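Local structure of E3 SUMO-protein ligase SIZ1 (Saccharomyces cerevisiae, 3I2D) at residues Ile137-Asn148 with Thr165-Lys176. The protein acts as a SUMO E3 ligase that promotes attachment of Smt3 to septins and to the replication clamp PCNA. Sequence-based numbering, arbitrary orientation.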
ATOM      1  N   ILE A 137      -6.379  10.198   1.404  1.00 48.84           N
ATOM      2  CA  ILE A 137      -5.675  10.914   2.457  1.00 44.97           C
ATOM      3  C   ILE A 137      -5.302  12.269   1.886  1.00 46.10           C
ATOM      4  O   ILE A 137      -4.542  12.360   0.929  1.00 52.80           O
ATOM      5  CB  ILE A 137      -4.416  10.184   2.887  1.00 44.91           C
ATOM      6  CG1 ILE A 137      -4.803   8.893   3.607  1.00 47.87           C
ATOM      7  CG2 ILE A 137      -3.565  11.089   3.756  1.00 41.16           C
ATOM      8  CD1 ILE A 137      -3.640   7.947   3.848  1.00 40.91           C
ATOM      9  N   GLN A 138      -5.847  13.327   2.464  1.00 47.19           N
ATOM     10  CA  GLN A 138      -5.557  14.653   1.969  1.00 48.38           C
ATOM     11  C   GLN A 138      -5.563  15.743   3.026  1.00 51.11           C
ATOM     12  O   GLN A 138      -6.609  16.073   3.582  1.00 46.92           O
ATOM     13  CB  GLN A 138      -6.548  15.023   0.887  1.00 48.37           C
ATOM     14  CG  GLN A 138      -6.090  16.185   0.057  1.00 67.48           C
ATOM     15  CD  GLN A 138      -7.155  16.639  -0.910  1.00 77.78           C
ATOM     16  OE1 GLN A 138      -8.178  17.196  -0.505  1.00 79.41           O
ATOM     17  NE2 GLN A 138      -6.936  16.386  -2.200  1.00 77.91           N
ATOM     18  N   PHE A 139      -4.373  16.285   3.289  1.00 47.95           N
ATOM     19  CA  PHE A 139      -4.163  17.372   4.232  1.00 46.01           C
ATOM     20  C   PHE A 139      -4.343  18.722   3.530  1.00 49.66           C
ATOM     21  O   PHE A 139      -4.118  18.839   2.333  1.00 60.01           O
ATOM     22  CB  PHE A 139      -2.738  17.324   4.764  1.00 44.36           C
ATOM     23  CG  PHE A 139      -2.523  16.304   5.822  1.00 45.17           C
ATOM     24  CD1 PHE A 139      -2.537  14.956   5.518  1.00 44.74           C
ATOM     25  CD2 PHE A 139      -2.326  16.693   7.141  1.00 39.92           C
ATOM     26  CE1 PHE A 139      -2.362  14.010   6.521  1.00 50.07           C
ATOM     27  CE2 PHE A 139      -2.154  15.762   8.137  1.00 39.71           C
ATOM     28  CZ  PHE A 139      -2.174  14.415   7.830  1.00 40.46           C
ATOM     29  N   PRO A 140      -4.764  19.760   4.259  1.00 50.25           N
ATOM     30  CA  PRO A 140      -4.907  21.038   3.558  1.00 48.95           C
ATOM     31  C   PRO A 140      -3.515  21.625   3.288  1.00 48.50           C
ATOM     32  O   PRO A 140      -2.602  21.425   4.078  1.00 46.86           O
ATOM     33  CB  PRO A 140      -5.710  21.879   4.541  1.00 47.98           C
ATOM     34  CG  PRO A 140      -5.278  21.337   5.873  1.00 55.42           C
ATOM     35  CD  PRO A 140      -5.312  19.845   5.623  1.00 51.90           C
ATOM     36  N   PHE A 141      -3.361  22.326   2.167  1.00 48.46           N
ATOM     37  CA  PHE A 141      -2.097  22.949   1.794  1.00 48.17           C
ATOM     38  C   PHE A 141      -2.306  24.453   1.681  1.00 51.56           C
ATOM     39  O   PHE A 141      -3.296  24.909   1.123  1.00 59.98           O
ATOM     40  CB  PHE A 141      -1.628  22.412   0.446  1.00 45.72           C
ATOM     41  CG  PHE A 141      -0.291  22.939   0.014  1.00 58.01           C
ATOM     42  CD1 PHE A 141       0.880  22.241   0.321  1.00 60.93           C
ATOM     43  CD2 PHE A 141      -0.195  24.129  -0.717  1.00 60.92           C
ATOM     44  CE1 PHE A 141       2.123  22.715  -0.096  1.00 61.62           C
ATOM     45  CE2 PHE A 141       1.048  24.618  -1.142  1.00 52.94           C
ATOM     46  CZ  PHE A 141       2.207  23.909  -0.831  1.00 60.92           C
ATOM     47  N   PRO A 142      -1.383  25.252   2.225  1.00 50.70           N
ATOM     48  CA  PRO A 142      -0.154  24.868   2.929  1.00 52.37           C
ATOM     49  C   PRO A 142      -0.440  24.516   4.396  1.00 53.81           C
ATOM     50  O   PRO A 142      -1.480  24.894   4.951  1.00 55.61           O
ATOM     51  CB  PRO A 142       0.699  26.123   2.813  1.00 49.89           C
ATOM     52  CG  PRO A 142      -0.368  27.214   3.021  1.00 48.15           C
ATOM     53  CD  PRO A 142      -1.542  26.720   2.183  1.00 41.81           C
ATOM     54  N   ASN A 143       0.476  23.799   5.030  1.00 51.61           N
ATOM     55  CA  ASN A 143       0.279  23.457   6.428  1.00 45.78           C
ATOM     56  C   ASN A 143       1.596  23.220   7.127  1.00 42.28           C
ATOM     57  O   ASN A 143       2.637  23.061   6.498  1.00 44.99           O
ATOM     58  CB  ASN A 143      -0.614  22.213   6.564  1.00 48.21           C
ATOM     59  CG  ASN A 143       0.134  20.902   6.310  1.00 46.14           C
ATOM     60  OD1 ASN A 143       1.058  20.556   7.034  1.00 51.37           O
ATOM     61  ND2 ASN A 143      -0.285  20.160   5.290  1.00 36.79           N
ATOM     62  N   GLU A 144       1.550  23.242   8.443  1.00 45.59           N
ATOM     63  CA  GLU A 144       2.724  22.967   9.239  1.00 50.47           C
ATOM     64  C   GLU A 144       2.260  22.157  10.422  1.00 50.04           C
ATOM     65  O   GLU A 144       1.432  22.615  11.206  1.00 48.73           O
ATOM     66  CB  GLU A 144       3.394  24.232   9.733  1.00 50.85           C
ATOM     67  CG  GLU A 144       4.558  23.892  10.627  1.00 64.76           C
ATOM     68  CD  GLU A 144       5.456  25.067  10.879  1.00 78.05           C
ATOM     69  OE1 GLU A 144       5.990  25.614   9.882  1.00 79.62           O
ATOM     70  OE2 GLU A 144       5.620  25.434  12.070  1.00 81.02           O
ATOM     71  N   LEU A 145       2.783  20.942  10.532  1.00 48.00           N
ATOM     72  CA  LEU A 145       2.411  20.052  11.620  1.00 48.78           C
ATOM     73  C   LEU A 145       3.525  19.980  12.654  1.00 52.84           C
ATOM     74  O   LEU A 145       4.707  19.828  12.316  1.00 45.50           O
ATOM     75  CB  LEU A 145       2.125  18.653  11.081  1.00 42.18           C
ATOM     76  CG  LEU A 145       1.610  17.620  12.079  1.00 44.10           C
ATOM     77  CD1 LEU A 145       0.229  18.012  12.594  1.00 39.70           C
ATOM     78  CD2 LEU A 145       1.555  16.280  11.391  1.00 39.75           C
ATOM     79  N   ARG A 146       3.133  20.100  13.917  1.00 54.10           N
ATOM     80  CA  ARG A 146       4.074  20.035  15.018  1.00 55.64           C
ATOM     81  C   ARG A 146       3.580  19.066  16.070  1.00 57.32           C
ATOM     82  O   ARG A 146       2.381  18.984  16.356  1.00 58.36           O
ATOM     83  CB  ARG A 146       4.255  21.410  15.661  1.00 57.47           C
ATOM     84  CG  ARG A 146       5.255  22.300  14.976  1.00 57.49           C
ATOM     85  CD  ARG A 146       5.271  23.697  15.588  1.00 60.87           C
ATOM     86  NE  ARG A 146       6.248  24.532  14.901  1.00 73.36           N
ATOM     87  CZ  ARG A 146       7.567  24.401  15.032  1.00 85.12           C
ATOM     88  NH1 ARG A 146       8.070  23.475  15.838  1.00 92.48           N
ATOM     89  NH2 ARG A 146       8.388  25.176  14.336  1.00 90.92           N
ATOM     90  N   CYS A 147       4.517  18.314  16.627  1.00 59.16           N
ATOM     91  CA  CYS A 147       4.204  17.376  17.689  1.00 63.14           C
ATOM     92  C   CYS A 147       5.137  17.750  18.828  1.00 64.13           C
ATOM     93  O   CYS A 147       6.363  17.704  18.671  1.00 62.94           O
ATOM     94  CB  CYS A 147       4.470  15.940  17.262  1.00 65.20           C
ATOM     95  SG  CYS A 147       3.800  14.785  18.449  1.00 71.68           S
ATOM     96  N   ASN A 148       4.558  18.127  19.966  1.00 62.48           N
ATOM     97  CA  ASN A 148       5.336  18.547  21.121  1.00 61.58           C
ATOM     98  C   ASN A 148       6.420  19.531  20.664  1.00 67.09           C
ATOM     99  O   ASN A 148       7.622  19.292  20.823  1.00 64.39           O
ATOM    100  CB  ASN A 148       5.960  17.339  21.825  1.00 52.30           C
ATOM    101  CG  ASN A 148       4.922  16.322  22.277  1.00 53.11           C
ATOM    102  OD1 ASN A 148       3.853  16.683  22.774  1.00 51.08           O
ATOM    103  ND2 ASN A 148       5.243  15.041  22.122  1.00 42.37           N
ATOM    104  N   THR A 165       0.934  16.113   1.380  1.00 46.98           N
ATOM    105  CA  THR A 165      -0.475  16.327   1.686  1.00 45.93           C
ATOM    106  C   THR A 165      -1.316  15.090   1.380  1.00 47.46           C
ATOM    107  O   THR A 165      -2.477  15.009   1.781  1.00 55.31           O
ATOM    108  CB  THR A 165      -1.052  17.546   0.907  1.00 44.19           C
ATOM    109  OG1 THR A 165      -0.783  17.398  -0.491  1.00 49.33           O
ATOM    110  CG2 THR A 165      -0.438  18.855   1.402  1.00 39.24           C
ATOM    111  N   ALA A 166      -0.729  14.111   0.704  1.00 44.27           N
ATOM    112  CA  ALA A 166      -1.471  12.906   0.353  1.00 44.32           C
ATOM    113  C   ALA A 166      -1.055  11.621   1.086  1.00 44.64           C
ATOM    114  O   ALA A 166      -1.290  10.518   0.598  1.00 50.62           O
ATOM    115  CB  ALA A 166      -1.396  12.690  -1.147  1.00 37.77           C
ATOM    116  N   LYS A 167      -0.434  11.750   2.246  1.00 40.81           N
ATOM    117  CA  LYS A 167      -0.041  10.563   2.993  1.00 43.67           C
ATOM    118  C   LYS A 167      -0.010  10.927   4.456  1.00 43.52           C
ATOM    119  O   LYS A 167       0.262  12.077   4.810  1.00 52.89           O
ATOM    120  CB  LYS A 167       1.332  10.050   2.538  1.00 35.62           C
ATOM    121  CG  LYS A 167       2.491  11.015   2.745  1.00 38.30           C
ATOM    122  CD  LYS A 167       3.717  10.567   1.952  1.00 37.89           C
ATOM    123  CE  LYS A 167       4.823  11.615   1.968  1.00 47.17           C
ATOM    124  NZ  LYS A 167       6.067  11.152   1.274  1.00 44.47           N
ATOM    125  N   PRO A 168      -0.295   9.958   5.333  1.00 37.85           N
ATOM    126  CA  PRO A 168      -0.292  10.216   6.777  1.00 40.30           C
ATOM    127  C   PRO A 168       1.069  10.690   7.320  1.00 43.59           C
ATOM    128  O   PRO A 168       2.124  10.460   6.714  1.00 41.41           O
ATOM    129  CB  PRO A 168      -0.713   8.871   7.356  1.00 45.42           C
ATOM    130  CG  PRO A 168      -0.072   7.903   6.411  1.00 39.22           C
ATOM    131  CD  PRO A 168      -0.397   8.515   5.062  1.00 40.43           C
ATOM    132  N   ALA A 169       1.028  11.348   8.471  1.00 40.74           N
ATOM    133  CA  ALA A 169       2.234  11.857   9.101  1.00 43.03           C
ATOM    134  C   ALA A 169       2.601  11.025  10.335  1.00 42.03           C
ATOM    135  O   ALA A 169       1.765  10.763  11.186  1.00 42.38           O
ATOM    136  CB  ALA A 169       2.037  13.312   9.480  1.00 40.03           C
ATOM    137  N   ASP A 170       3.861  10.609  10.404  1.00 47.72           N
ATOM    138  CA  ASP A 170       4.379   9.807  11.509  1.00 49.14           C
ATOM    139  C   ASP A 170       4.706  10.697  12.705  1.00 51.92           C
ATOM    140  O   ASP A 170       5.717  11.403  12.679  1.00 48.68           O
ATOM    141  CB  ASP A 170       5.669   9.109  11.068  1.00 56.03           C
ATOM    142  CG  ASP A 170       5.992   7.882  11.907  1.00 59.66           C
ATOM    143  OD1 ASP A 170       5.576   7.837  13.082  1.00 59.77           O
ATOM    144  OD2 ASP A 170       6.670   6.961  11.396  1.00 60.36           O
ATOM    145  N   LEU A 171       3.871  10.660  13.747  1.00 55.15           N
ATOM    146  CA  LEU A 171       4.098  11.457  14.968  1.00 62.06           C
ATOM    147  C   LEU A 171       5.021  10.736  15.956  1.00 62.63           C
ATOM    148  O   LEU A 171       5.687  11.364  16.774  1.00 63.32           O
ATOM    149  CB  LEU A 171       2.786  11.718  15.722  1.00 57.00           C
ATOM    150  CG  LEU A 171       1.554  12.266  15.024  1.00 57.58           C
ATOM    151  CD1 LEU A 171       0.398  12.283  16.003  1.00 57.03           C
ATOM    152  CD2 LEU A 171       1.837  13.642  14.508  1.00 53.66           C
ATOM    153  N   THR A 172       5.028   9.412  15.870  1.00 60.82           N
ATOM    154  CA  THR A 172       5.778   8.530  16.753  1.00 63.24           C
ATOM    155  C   THR A 172       7.141   8.917  17.309  1.00 64.65           C
ATOM    156  O   THR A 172       7.350   8.855  18.519  1.00 63.98           O
ATOM    157  CB  THR A 172       5.897   7.172  16.120  1.00 62.63           C
ATOM    158  OG1 THR A 172       4.683   6.890  15.411  1.00 68.84           O
ATOM    159  CG2 THR A 172       6.096   6.122  17.189  1.00 62.02           C
ATOM    160  N   PRO A 173       8.089   9.306  16.451  1.00 64.98           N
ATOM    161  CA  PRO A 173       9.400   9.675  16.996  1.00 64.05           C
ATOM    162  C   PRO A 173       9.436  10.936  17.859  1.00 66.78           C
ATOM    163  O   PRO A 173      10.489  11.288  18.385  1.00 75.81           O
ATOM    164  CB  PRO A 173      10.271   9.814  15.743  1.00 65.89           C
ATOM    165  CG  PRO A 173       9.302  10.265  14.703  1.00 62.90           C
ATOM    166  CD  PRO A 173       8.099   9.361  14.978  1.00 65.48           C
ATOM    167  N   HIS A 174       8.304  11.612  18.022  1.00 68.10           N
ATOM    168  CA  HIS A 174       8.271  12.844  18.814  1.00 65.82           C
ATOM    169  C   HIS A 174       7.326  12.788  20.000  1.00 66.22           C
ATOM    170  O   HIS A 174       7.024  13.814  20.611  1.00 63.12           O
ATOM    171  CB  HIS A 174       7.897  14.028  17.923  1.00 66.94           C
ATOM    172  CG  HIS A 174       8.747  14.135  16.701  1.00 70.97           C
ATOM    173  ND1 HIS A 174      10.077  14.491  16.756  1.00 72.97           N
ATOM    174  CD2 HIS A 174       8.487  13.839  15.407  1.00 71.84           C
ATOM    175  CE1 HIS A 174      10.601  14.403  15.546  1.00 75.37           C
ATOM    176  NE2 HIS A 174       9.658  14.008  14.711  1.00 75.08           N
ATOM    177  N   LEU A 175       6.841  11.596  20.322  1.00 67.52           N
ATOM    178  CA  LEU A 175       5.962  11.455  21.472  1.00 75.85           C
ATOM    179  C   LEU A 175       6.822  11.662  22.719  1.00 81.67           C
ATOM    180  O   LEU A 175       8.037  11.425  22.685  1.00 82.85           O
ATOM    181  CB  LEU A 175       5.339  10.055  21.516  1.00 69.43           C
ATOM    182  CG  LEU A 175       4.169   9.746  20.584  1.00 71.17           C
ATOM    183  CD1 LEU A 175       3.805   8.282  20.721  1.00 66.97           C
ATOM    184  CD2 LEU A 175       2.973  10.624  20.926  1.00 65.98           C
ATOM    185  N   LYS A 176       6.203  12.123  23.805  1.00 80.91           N
ATOM    186  CA  LYS A 176       6.921  12.321  25.058  1.00 80.42           C
ATOM    187  C   LYS A 176       6.835  11.005  25.846  1.00 84.57           C
ATOM    188  O   LYS A 176       6.085  10.103  25.460  1.00 83.71           O
ATOM    189  CB  LYS A 176       6.304  13.477  25.849  1.00 79.14           C
ATOM    190  CG  LYS A 176       6.750  14.857  25.382  1.00 76.10           C
ATOM    191  CD  LYS A 176       6.094  15.961  26.216  1.00 84.35           C
ATOM    192  CE  LYS A 176       6.598  17.349  25.824  1.00 79.49           C
ATOM    193  NZ  LYS A 176       8.080  17.434  25.928  1.00 77.53           N
TER
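Asn148 and His174 close one end of this contact through a hydrogen bond: Asn148 ND2 donates an N-H to His174 O at 2.6 Å, and the acceptor lies close to the plane of the Asn148 amide (14° out of it). The stem of Lys176 slants across that amide, its CG 3.6 Å from Asn148 ND2. Asn182 OD1 also accepts from Asn148 ND2, while Asn148 OD1 takes the backbone N-H of Asn183. With an alanine here, His174 O would probably lose this donor and the hold of residues 174-176 on the end of strand 143-147 would loosen. Next along, Cys147 CB rests on His174 CB at 4.0 Å. In Leu145 the first torsion (chi1 -175°) swings CG away from the backbone N, which carries CD2 to Ala169 CB at 3.6 Å; the Leu145 and Leu171 side chains cross at about a right angle, with their CD2 atoms in contact. At the far end, Phe139 N bonds to Thr165 O on a lone pair in the carbonyl plane (2.7 Å, 165° at the hydrogen). The same oxygen sits at the edge of the Phe139 ring, whose CE1 approaches Lys167 O. Ile137 lays CG2 against the backbone of Lys167, its side chain crossing that of Pro168 at about a right angle, Ile137 CD1 3.5 Å from Pro168 CD. Thr165 CG2, in turn, meets the edge of the Phe141 ring. All this lies in the PINIT domain, away from the zinc site, and joins its two antiparallel sheets: strand 143-147 runs between 182-191 and 150-151, whereas strand 169-170 borders 117-125, with Leu145 also touching Val184 and Leu171 packing on Leu119 and Leu83.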